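Long-range contacts in pili retraction protein PilT (PDB 5FL3), which probably binds and hydrolyses ATP as a motor ATPase of the GSP E family, named for the retraction of type IV pili: residues 24-30 against 101-107; 75-80 against 91-96; 294-300 against 312-317. All coordinates share one frame. Residue numbers count along the deposited sequence, not the author numbering.

Contact 1: 24-30 against 101-107; sequences ASDIHLQ and FGLVMRV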
loop_
_atom_site.group_PDB
_atom_site.type_symbol
_atom_site.label_atom_id
_atom_site.label_comp_id
_atom_site.label_asym_id
_atom_site.label_seq_id
_atom_site.Cartn_x
_atom_site.Cartn_y
_atom_site.Cartn_z
ATOM N N ALA A 24 1.340 11.786 -12.589
ATOM C CA ALA A 24 0.860 10.505 -13.090
ATOM C C ALA A 24 1.515 9.377 -12.329
ATOM O O ALA A 24 2.734 9.294 -12.275
ATOM C CB ALA A 24 1.140 10.353 -14.581
ATOM N N SER A 25 0.694 8.498 -11.767
ATOM C CA SER A 25 1.174 7.267 -11.182
ATOM C C SER A 25 1.379 6.197 -12.257
ATOM O O SER A 25 2.252 5.333 -12.135
ATOM C CB SER A 25 0.190 6.783 -10.135
ATOM O OG SER A 25 -1.091 6.716 -10.707
ATOM N N ASP A 26 0.571 6.270 -13.311
ATOM C CA ASP A 26 0.549 5.242 -14.348
ATOM C C ASP A 26 0.298 5.878 -15.705
ATOM O O ASP A 26 -0.534 6.793 -15.831
ATOM C CB ASP A 26 -0.534 4.187 -14.065
ATOM C CG ASP A 26 -0.387 3.534 -12.694
ATOM O OD1 ASP A 26 -0.967 4.042 -11.702
ATOM O OD2 ASP A 26 0.306 2.498 -12.620
ATOM N N ILE A 27 1.023 5.396 -16.706
ATOM C CA ILE A 27 0.845 5.841 -18.078
ATOM C C ILE A 27 0.398 4.682 -18.972
ATOM O O ILE A 27 1.060 3.639 -19.057
ATOM C CB ILE A 27 2.145 6.461 -18.642
ATOM C CG1 ILE A 27 2.570 7.674 -17.806
ATOM C CG2 ILE A 27 1.968 6.850 -20.106
ATOM C CD1 ILE A 27 4.007 8.041 -17.994
ATOM N N HIS A 28 -0.742 4.876 -19.623
ATOM C CA HIS A 28 -1.278 3.900 -20.552
ATOM C C HIS A 28 -1.134 4.370 -22.004
ATOM O O HIS A 28 -1.656 5.417 -22.383
ATOM C CB HIS A 28 -2.742 3.623 -20.219
ATOM C CG HIS A 28 -2.933 2.893 -18.921
ATOM N ND1 HIS A 28 -2.693 3.476 -17.694
ATOM C CD2 HIS A 28 -3.314 1.619 -18.663
ATOM C CE1 HIS A 28 -2.937 2.603 -16.736
ATOM N NE2 HIS A 28 -3.324 1.471 -17.297
ATOM N N LEU A 29 -0.407 3.589 -22.798
ATOM C CA LEU A 29 -0.224 3.825 -24.234
ATOM C C LEU A 29 -0.822 2.663 -25.053
ATOM O O LEU A 29 -0.202 1.598 -25.205
ATOM C CB LEU A 29 1.267 4.021 -24.545
ATOM C CG LEU A 29 1.857 5.218 -23.777
ATOM C CD1 LEU A 29 3.316 5.493 -24.096
ATOM C CD2 LEU A 29 1.009 6.470 -24.026
ATOM N N GLN A 30 -2.038 2.871 -25.555
ATOM C CA GLN A 30 -2.799 1.827 -26.226
ATOM C C GLN A 30 -3.366 2.320 -27.556
ATOM O O GLN A 30 -3.904 3.424 -27.626
ATOM C CB GLN A 30 -3.948 1.340 -25.340
ATOM C CG GLN A 30 -3.556 0.729 -24.021
ATOM C CD GLN A 30 -2.837 -0.609 -24.172
ATOM O OE1 GLN A 30 -2.678 -1.125 -25.277
ATOM N NE2 GLN A 30 -2.400 -1.171 -23.056
ATOM N N PHE A 101 0.806 -3.414 -30.430
ATOM C CA PHE A 101 1.541 -3.249 -29.174
ATOM C C PHE A 101 0.789 -2.326 -28.233
ATOM O O PHE A 101 0.064 -1.410 -28.658
ATOM C CB PHE A 101 2.961 -2.718 -29.399
ATOM C CG PHE A 101 3.930 -3.768 -29.865
ATOM C CD1 PHE A 101 4.155 -4.910 -29.111
ATOM C CD2 PHE A 101 4.610 -3.628 -31.067
ATOM C CE1 PHE A 101 5.045 -5.900 -29.541
ATOM C CE2 PHE A 101 5.509 -4.611 -31.499
ATOM C CZ PHE A 101 5.726 -5.743 -30.732
ATOM N N GLY A 102 0.943 -2.608 -26.947
ATOM C CA GLY A 102 0.437 -1.754 -25.892
ATOM C C GLY A 102 1.549 -1.499 -24.899
ATOM O O GLY A 102 2.532 -2.233 -24.841
ATOM N N LEU A 103 1.395 -0.463 -24.091
ATOM C CA LEU A 103 2.444 -0.093 -23.167
ATOM C C LEU A 103 1.840 0.459 -21.889
ATOM O O LEU A 103 0.985 1.352 -21.919
ATOM C CB LEU A 103 3.366 0.932 -23.815
ATOM C CG LEU A 103 4.836 0.992 -23.408
ATOM C CD1 LEU A 103 5.471 -0.363 -23.586
ATOM C CD2 LEU A 103 5.578 2.056 -24.225
ATOM N N VAL A 104 2.251 -0.099 -20.759
ATOM C CA VAL A 104 1.815 0.432 -19.480
ATOM C C VAL A 104 3.045 0.733 -18.654
ATOM O O VAL A 104 3.837 -0.156 -18.360
ATOM C CB VAL A 104 0.888 -0.529 -18.711
ATOM C CG1 VAL A 104 0.536 0.084 -17.370
ATOM C CG2 VAL A 104 -0.380 -0.805 -19.509
ATOM N N MET A 105 3.210 2.001 -18.307
ATOM C CA MET A 105 4.380 2.447 -17.584
ATOM C C MET A 105 3.992 2.878 -16.178
ATOM O O MET A 105 3.069 3.688 -16.016
ATOM C CB MET A 105 5.033 3.594 -18.333
ATOM C CG MET A 105 5.144 3.311 -19.803
ATOM S SD MET A 105 6.012 4.616 -20.672
ATOM C CE MET A 105 7.555 4.688 -19.763
ATOM N N ARG A 106 4.667 2.327 -15.169
ATOM C CA ARG A 106 4.446 2.763 -13.783
ATOM C C ARG A 106 5.607 3.619 -13.262
ATOM O O ARG A 106 6.779 3.255 -13.410
ATOM C CB ARG A 106 4.243 1.555 -12.869
ATOM C CG ARG A 106 4.052 1.916 -11.407
ATOM C CD ARG A 106 3.830 0.661 -10.582
ATOM N NE ARG A 106 4.876 -0.323 -10.862
ATOM C CZ ARG A 106 6.061 -0.349 -10.254
ATOM N NH1 ARG A 106 6.347 0.556 -9.320
ATOM N NH2 ARG A 106 6.959 -1.274 -10.581
ATOM N N VAL A 107 5.298 4.758 -12.659
ATOM C CA VAL A 107 6.367 5.572 -12.090
ATOM C C VAL A 107 6.810 5.018 -10.737
ATOM O O VAL A 107 5.987 4.830 -9.859
ATOM C CB VAL A 107 5.945 7.039 -11.913
ATOM C CG1 VAL A 107 7.134 7.885 -11.404
ATOM C CG2 VAL A 107 5.382 7.593 -13.221
HETATM O O HOH W 1 -2.345 -1.065 -27.934
#
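Ile27 beside Met105 and Leu29 beside Leu103 line the buried side of the sheet where 26-30 meets 101-107. The CB atoms of Leu29 and Leu103 lie 3.8 Å apart, those of Ile27 and Met105 4.1 Å, and Leu29 CD1 reaches diagonally to Met105 SD at 4.4 Å. Helix 53-63 covers part of this layer, with Ile59 touching both leucines. The strands run antiparallel, their axes 4.7 Å apart at the closest, and form the middle of the six-stranded antiparallel sheet of the N-terminal domain, probably PAS-like as in other PilT-type ATPases. Ile27 and Met105 exchange N-to-O bonds of 2.8 Å in both directions, as do Leu29 and Leu103, the bond from Leu103 N to Leu29 O being more bent. On the opposite face, Val104 CG1 sits over the His28 ring, 4.3 Å from its centroid, a CH-pi contact. At one end a water bridges Gln30 OE1 (2.7 Å) and Phe101 O (2.5 Å). At the other, Val107 N donates to Ser25 O (3.1 Å), while Val107 CG2 closes on Ala24 O at 3.3 Å. Here the sheet meets the nucleotide: Ser25 touches the bound ADP, and the Arg106 guanidinium is held by Ile172 O and, in a salt bridge, by Glu173.

Contact 2: 75-80 against 91-96; sequences RKEMDF and RCNLLR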
loop_
_atom_site.group_PDB
_atom_site.type_symbol
_atom_site.label_atom_id
_atom_site.label_comp_id
_atom_site.label_asym_id
_atom_site.label_seq_id
_atom_site.Cartn_x
_atom_site.Cartn_y
_atom_site.Cartn_z
ATOM N N ARG A 75 8.490 -12.696 -27.510
ATOM C CA ARG A 75 7.624 -12.601 -26.333
ATOM C C ARG A 75 6.242 -11.953 -26.586
ATOM O O ARG A 75 6.106 -11.000 -27.354
ATOM C CB ARG A 75 8.360 -11.833 -25.227
ATOM C CG ARG A 75 9.329 -12.672 -24.370
ATOM C CD ARG A 75 9.915 -11.782 -23.279
ATOM N NE ARG A 75 10.123 -12.417 -21.970
ATOM C CZ ARG A 75 9.158 -12.775 -21.116
ATOM N NH1 ARG A 75 7.870 -12.610 -21.419
ATOM N NH2 ARG A 75 9.487 -13.329 -19.952
ATOM N N LYS A 76 5.214 -12.493 -25.943
ATOM C CA LYS A 76 3.895 -11.881 -25.977
ATOM C C LYS A 76 3.875 -10.670 -25.052
ATOM O O LYS A 76 3.156 -9.708 -25.298
ATOM C CB LYS A 76 2.798 -12.874 -25.565
ATOM C CG LYS A 76 2.673 -14.107 -26.452
ATOM C CD LYS A 76 2.408 -13.730 -27.898
ATOM C CE LYS A 76 2.254 -14.966 -28.775
ATOM N NZ LYS A 76 2.461 -14.588 -30.216
ATOM N N GLU A 77 4.658 -10.731 -23.982
ATOM C CA GLU A 77 4.732 -9.645 -23.012
ATOM C C GLU A 77 6.182 -9.394 -22.608
ATOM O O GLU A 77 7.014 -10.297 -22.664
ATOM C CB GLU A 77 3.903 -9.959 -21.765
ATOM C CG GLU A 77 2.465 -10.270 -22.022
ATOM C CD GLU A 77 2.207 -11.743 -22.290
ATOM O OE1 GLU A 77 3.150 -12.562 -22.291
ATOM O OE2 GLU A 77 1.042 -12.097 -22.506
ATOM N N MET A 78 6.477 -8.163 -22.206
ATOM C CA MET A 78 7.808 -7.822 -21.723
ATOM C C MET A 78 7.727 -6.835 -20.595
ATOM O O MET A 78 7.083 -5.800 -20.715
ATOM C CB MET A 78 8.660 -7.237 -22.825
ATOM C CG MET A 78 9.378 -8.256 -23.653
ATOM S SD MET A 78 10.690 -7.421 -24.559
ATOM C CE MET A 78 11.595 -6.700 -23.187
ATOM N N ASP A 79 8.386 -7.160 -19.495
ATOM C CA ASP A 79 8.428 -6.280 -18.336
ATOM C C ASP A 79 9.833 -5.707 -18.253
ATOM O O ASP A 79 10.784 -6.465 -18.226
ATOM C CB ASP A 79 8.053 -7.051 -17.064
ATOM C CG ASP A 79 7.941 -6.157 -15.847
ATOM O OD1 ASP A 79 8.864 -5.322 -15.605
ATOM O OD2 ASP A 79 6.926 -6.309 -15.121
ATOM N N PHE A 80 9.978 -4.385 -18.218
ATOM C CA PHE A 80 11.324 -3.798 -18.186
ATOM C C PHE A 80 11.420 -2.416 -17.500
ATOM O O PHE A 80 10.456 -1.644 -17.450
ATOM C CB PHE A 80 11.885 -3.707 -19.621
ATOM C CG PHE A 80 11.144 -2.738 -20.511
ATOM C CD1 PHE A 80 10.021 -3.145 -21.230
ATOM C CD2 PHE A 80 11.560 -1.416 -20.621
ATOM C CE1 PHE A 80 9.334 -2.259 -22.037
ATOM C CE2 PHE A 80 10.873 -0.528 -21.428
ATOM C CZ PHE A 80 9.754 -0.957 -22.135
ATOM N N ARG A 91 8.789 1.253 -14.365
ATOM C CA ARG A 91 8.729 -0.137 -14.772
ATOM C C ARG A 91 7.679 -0.196 -15.875
ATOM O O ARG A 91 6.636 0.439 -15.777
ATOM C CB ARG A 91 8.386 -1.071 -13.606
ATOM C CG ARG A 91 9.554 -1.382 -12.671
ATOM C CD ARG A 91 9.656 -2.883 -12.376
ATOM N NE ARG A 91 10.150 -3.628 -13.534
ATOM C CZ ARG A 91 11.406 -4.050 -13.693
ATOM N NH1 ARG A 91 12.310 -3.833 -12.748
ATOM N NH2 ARG A 91 11.756 -4.709 -14.799
ATOM N N CYS A 92 7.970 -0.934 -16.937
ATOM C CA CYS A 92 7.144 -0.900 -18.134
ATOM C C CYS A 92 6.691 -2.283 -18.546
ATOM O O CYS A 92 7.472 -3.233 -18.558
ATOM C CB CYS A 92 7.903 -0.242 -19.296
ATOM S SG CYS A 92 8.597 1.360 -18.863
ATOM N N ASN A 93 5.417 -2.379 -18.895
ATOM C CA ASN A 93 4.884 -3.609 -19.406
ATOM C C ASN A 93 4.414 -3.440 -20.827
ATOM O O ASN A 93 3.423 -2.772 -21.102
ATOM C CB ASN A 93 3.761 -4.114 -18.516
ATOM C CG ASN A 93 4.264 -5.065 -17.473
ATOM O OD1 ASN A 93 4.397 -6.273 -17.728
ATOM N ND2 ASN A 93 4.586 -4.530 -16.295
ATOM N N LEU A 94 5.177 -4.034 -21.733
ATOM C CA LEU A 94 4.839 -4.042 -23.133
ATOM C C LEU A 94 3.917 -5.230 -23.314
ATOM O O LEU A 94 4.188 -6.298 -22.782
ATOM C CB LEU A 94 6.104 -4.148 -23.992
ATOM C CG LEU A 94 6.055 -4.129 -25.522
ATOM C CD1 LEU A 94 5.222 -2.981 -26.027
ATOM C CD2 LEU A 94 7.467 -4.010 -26.068
ATOM N N LEU A 95 2.816 -5.033 -24.033
ATOM C CA LEU A 95 1.894 -6.123 -24.328
ATOM C C LEU A 95 1.509 -6.089 -25.796
ATOM O O LEU A 95 1.907 -5.181 -26.527
ATOM C CB LEU A 95 0.650 -6.028 -23.446
ATOM C CG LEU A 95 -0.060 -4.672 -23.491
ATOM C CD1 LEU A 95 -1.398 -4.819 -24.181
ATOM C CD2 LEU A 95 -0.230 -4.056 -22.125
ATOM N N ARG A 96 0.752 -7.099 -26.212
ATOM C CA ARG A 96 0.119 -7.168 -27.532
ATOM C C ARG A 96 -1.377 -7.251 -27.344
ATOM O O ARG A 96 -1.851 -8.032 -26.531
ATOM C CB ARG A 96 0.605 -8.380 -28.321
ATOM C CG ARG A 96 2.107 -8.382 -28.559
ATOM C CD ARG A 96 2.625 -9.759 -28.963
ATOM N NE ARG A 96 4.042 -9.717 -29.312
ATOM C CZ ARG A 96 4.511 -9.217 -30.453
ATOM N NH1 ARG A 96 3.666 -8.718 -31.358
ATOM N NH2 ARG A 96 5.824 -9.205 -30.688
#
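Four backbone hydrogen bonds hold this antiparallel ladder together. Met78 N reaches Leu94 O at 3.0 Å and Leu94 N returns to Met78 O at 2.8 Å; Phe80 N to Cys92 O (2.8 Å) and Cys92 N to Phe80 O (2.6 Å) make the second reciprocal pair. Between them sits the non-hydrogen-bonded pair Asp79 and Asn93, where Asp79 CA approaches Cys92 O at 3.2 Å in a CA-H...O contact. Charge gathers on the exposed face. Asp79 OD1 takes a salt bridge from Arg91, with NE at 3.0 Å and NH2 at 3.1 Å, while Asp79 OD2 accepts from Asn93 ND2 at 3.2 Å, so one carboxylate spans two residues of the partner strand. Before strand 78-84 begins, Arg75 O accepts from Arg96 NE at 3.1 Å, almost linearly. The buried face is apolar: Cys92 CB lies over the Phe80 ring, 3.6 Å from its centroid, Cys92 SG makes an oblique sulfur-aromatic contact with the same ring, and Leu94 CB meets the ring edge. This is a beta hairpin, strands 78-84 and 88-97. Helix 66-72 packs on Met78, Phe80 and Leu94, strand 100-108 continues the sheet beyond 88-97, and strand 78-84 is one of its two edge strands within the chain.

Contact 3: 294-300 against 312-317; sequences LIATPYV and QIKEAM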
loop_
_atom_site.group_PDB
_atom_site.type_symbol
_atom_site.label_atom_id
_atom_site.label_comp_id
_atom_site.label_asym_id
_atom_site.label_seq_id
_atom_site.Cartn_x
_atom_site.Cartn_y
_atom_site.Cartn_z
ATOM N N LEU A 294 -6.644 0.491 14.958
ATOM C CA LEU A 294 -6.666 -0.402 16.111
ATOM C C LEU A 294 -5.273 -0.515 16.700
ATOM O O LEU A 294 -4.354 -0.970 16.033
ATOM C CB LEU A 294 -7.189 -1.785 15.730
ATOM C CG LEU A 294 -7.074 -2.845 16.827
ATOM C CD1 LEU A 294 -7.720 -2.335 18.093
ATOM C CD2 LEU A 294 -7.717 -4.150 16.418
ATOM N N ILE A 295 -5.097 -0.078 17.937
ATOM C CA ILE A 295 -3.813 -0.245 18.599
ATOM C C ILE A 295 -3.917 -1.382 19.594
ATOM O O ILE A 295 -4.843 -1.430 20.402
ATOM C CB ILE A 295 -3.357 1.026 19.308
ATOM C CG1 ILE A 295 -3.167 2.158 18.298
ATOM C CG2 ILE A 295 -2.056 0.778 20.040
ATOM C CD1 ILE A 295 -1.956 2.010 17.445
ATOM N N ALA A 296 -2.965 -2.305 19.531
ATOM C CA ALA A 296 -2.997 -3.491 20.368
ATOM C C ALA A 296 -2.521 -3.214 21.805
ATOM O O ALA A 296 -1.459 -3.671 22.232
ATOM C CB ALA A 296 -2.169 -4.596 19.736
ATOM N N THR A 297 -3.331 -2.464 22.544
ATOM C CA THR A 297 -3.155 -2.284 23.978
ATOM C C THR A 297 -3.320 -3.635 24.704
ATOM O O THR A 297 -3.771 -4.619 24.093
ATOM C CB THR A 297 -4.167 -1.272 24.518
ATOM O OG1 THR A 297 -5.483 -1.814 24.397
ATOM C CG2 THR A 297 -4.093 0.021 23.723
ATOM N N PRO A 298 -2.928 -3.700 25.991
ATOM C CA PRO A 298 -3.188 -4.917 26.767
ATOM C C PRO A 298 -4.651 -5.334 26.737
ATOM O O PRO A 298 -4.959 -6.524 26.571
ATOM C CB PRO A 298 -2.755 -4.523 28.175
ATOM C CG PRO A 298 -1.630 -3.539 27.951
ATOM C CD PRO A 298 -2.008 -2.783 26.700
ATOM N N TYR A 299 -5.548 -4.364 26.872
ATOM C CA TYR A 299 -6.969 -4.673 26.864
ATOM C C TYR A 299 -7.377 -5.227 25.494
ATOM O O TYR A 299 -8.081 -6.230 25.419
ATOM C CB TYR A 299 -7.800 -3.438 27.247
ATOM C CG TYR A 299 -9.296 -3.656 27.118
ATOM C CD1 TYR A 299 -10.019 -4.342 28.095
ATOM C CD2 TYR A 299 -9.983 -3.175 26.015
ATOM C CE1 TYR A 299 -11.396 -4.544 27.961
ATOM C CE2 TYR A 299 -11.341 -3.361 25.871
ATOM C CZ TYR A 299 -12.048 -4.048 26.835
ATOM O OH TYR A 299 -13.405 -4.220 26.640
ATOM N N VAL A 300 -6.913 -4.597 24.415
ATOM C CA VAL A 300 -7.259 -5.045 23.067
ATOM C C VAL A 300 -6.769 -6.473 22.831
ATOM O O VAL A 300 -7.411 -7.261 22.133
ATOM C CB VAL A 300 -6.666 -4.106 21.993
ATOM C CG1 VAL A 300 -6.793 -4.712 20.594
ATOM C CG2 VAL A 300 -7.345 -2.755 22.047
ATOM N N GLN A 312 -15.998 -6.617 20.670
ATOM C CA GLN A 312 -15.782 -5.475 21.566
ATOM C C GLN A 312 -14.579 -4.637 21.154
ATOM O O GLN A 312 -14.103 -3.780 21.899
ATOM C CB GLN A 312 -15.589 -5.942 23.007
ATOM C CG GLN A 312 -16.860 -6.392 23.702
ATOM C CD GLN A 312 -16.568 -7.125 25.001
ATOM O OE1 GLN A 312 -17.129 -8.191 25.253
ATOM N NE2 GLN A 312 -15.685 -6.559 25.832
ATOM N N ILE A 313 -14.085 -4.910 19.960
ATOM C CA ILE A 313 -13.001 -4.163 19.367
ATOM C C ILE A 313 -13.541 -2.806 18.911
ATOM O O ILE A 313 -12.858 -1.787 19.044
ATOM C CB ILE A 313 -12.346 -4.993 18.209
ATOM C CG1 ILE A 313 -10.836 -4.888 18.298
ATOM C CG2 ILE A 313 -12.893 -4.654 16.831
ATOM C CD1 ILE A 313 -10.315 -5.285 19.672
ATOM N N LYS A 314 -14.790 -2.800 18.436
ATOM C CA LYS A 314 -15.479 -1.583 18.017
ATOM C C LYS A 314 -15.466 -0.548 19.128
ATOM O O LYS A 314 -15.003 0.583 18.957
ATOM C CB LYS A 314 -16.920 -1.901 17.620
ATOM C CG LYS A 314 -17.706 -0.710 17.087
ATOM C CD LYS A 314 -18.982 -1.175 16.396
ATOM C CE LYS A 314 -20.154 -1.264 17.355
ATOM N NZ LYS A 314 -20.816 0.062 17.535
ATOM N N GLU A 315 -15.962 -0.967 20.283
ATOM C CA GLU A 315 -16.114 -0.082 21.420
ATOM C C GLU A 315 -14.729 0.391 21.864
ATOM O O GLU A 315 -14.533 1.567 22.169
ATOM C CB GLU A 315 -16.889 -0.798 22.544
ATOM C CG GLU A 315 -18.374 -1.153 22.189
ATOM C CD GLU A 315 -18.567 -2.455 21.348
ATOM O OE1 GLU A 315 -17.577 -3.126 20.995
ATOM O OE2 GLU A 315 -19.726 -2.797 21.012
ATOM N N ALA A 316 -13.764 -0.523 21.836
ATOM C CA ALA A 316 -12.387 -0.237 22.218
ATOM C C ALA A 316 -11.780 0.879 21.385
ATOM O O ALA A 316 -11.078 1.754 21.906
ATOM C CB ALA A 316 -11.544 -1.491 22.090
ATOM N N MET A 317 -12.042 0.835 20.083
ATOM C CA MET A 317 -11.548 1.850 19.166
ATOM C C MET A 317 -12.230 3.204 19.393
ATOM O O MET A 317 -11.569 4.255 19.464
ATOM C CB MET A 317 -11.742 1.387 17.717
ATOM C CG MET A 317 -10.576 0.555 17.197
ATOM S SD MET A 317 -10.790 -0.046 15.520
ATOM C CE MET A 317 -12.086 -1.248 15.780
#
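The start of helix 313-318, from Ile313 to Met317, lies against a concave corner where strand 287-295, an edge strand of the mixed sheet of the P-loop ATPase domain, passes into helix 298-305. Ile313 is the principal bump: its CG1 comes to 3.7 Å from Leu294 CD2 and its CD1 to 3.7 Å from Val300 CG1, so the side chain fills the hollow between strand end and helix start. One turn later, Met317 SD rests against Leu294 CB at 4.0 Å. The small Ala316 leaves room for two larger neighbours, its CB lying 4.2 Å from Tyr299 CE2, near the ring plane, and 4.4 Å from Val300 CG2. An inverse gamma turn centred on Ala296 and the N-cap of Thr297, whose OG1 accepts from Val300 N at 3.1 Å, shape the corner itself. At the exposed end, Gln312 NE2 gives Tyr299 OH a weak hydrogen bond of 3.4 Å. With no backbone bond or salt bridge between the segments, the fit depends chiefly on complementary apolar surfaces, and the polar pairing adds little directional hold.

In the fold
From the N terminus, strand 26-30 enters first but waits for strand 100-108 before contact 1 closes a long loop. Nested inside that loop, contact 2 closes the short hairpin between strands 78-84 and 88-97. The two meet directly, because 88-97 and 100-108 are adjacent in the sheet: Gly102 N is 2.8 Å from Leu95 O, probably hydrogen-bonded. Together they tie early and late strands into the N-terminal sheet. The chain then builds the P-loop ATPase domain around its seven-stranded mixed sheet, and only afterwards does contact 3 close a short loop, joining that sheet's edge strand 287-295 to helix 313-318. Its centre lies about 42 Å from that of contact 1, across the chain's centre.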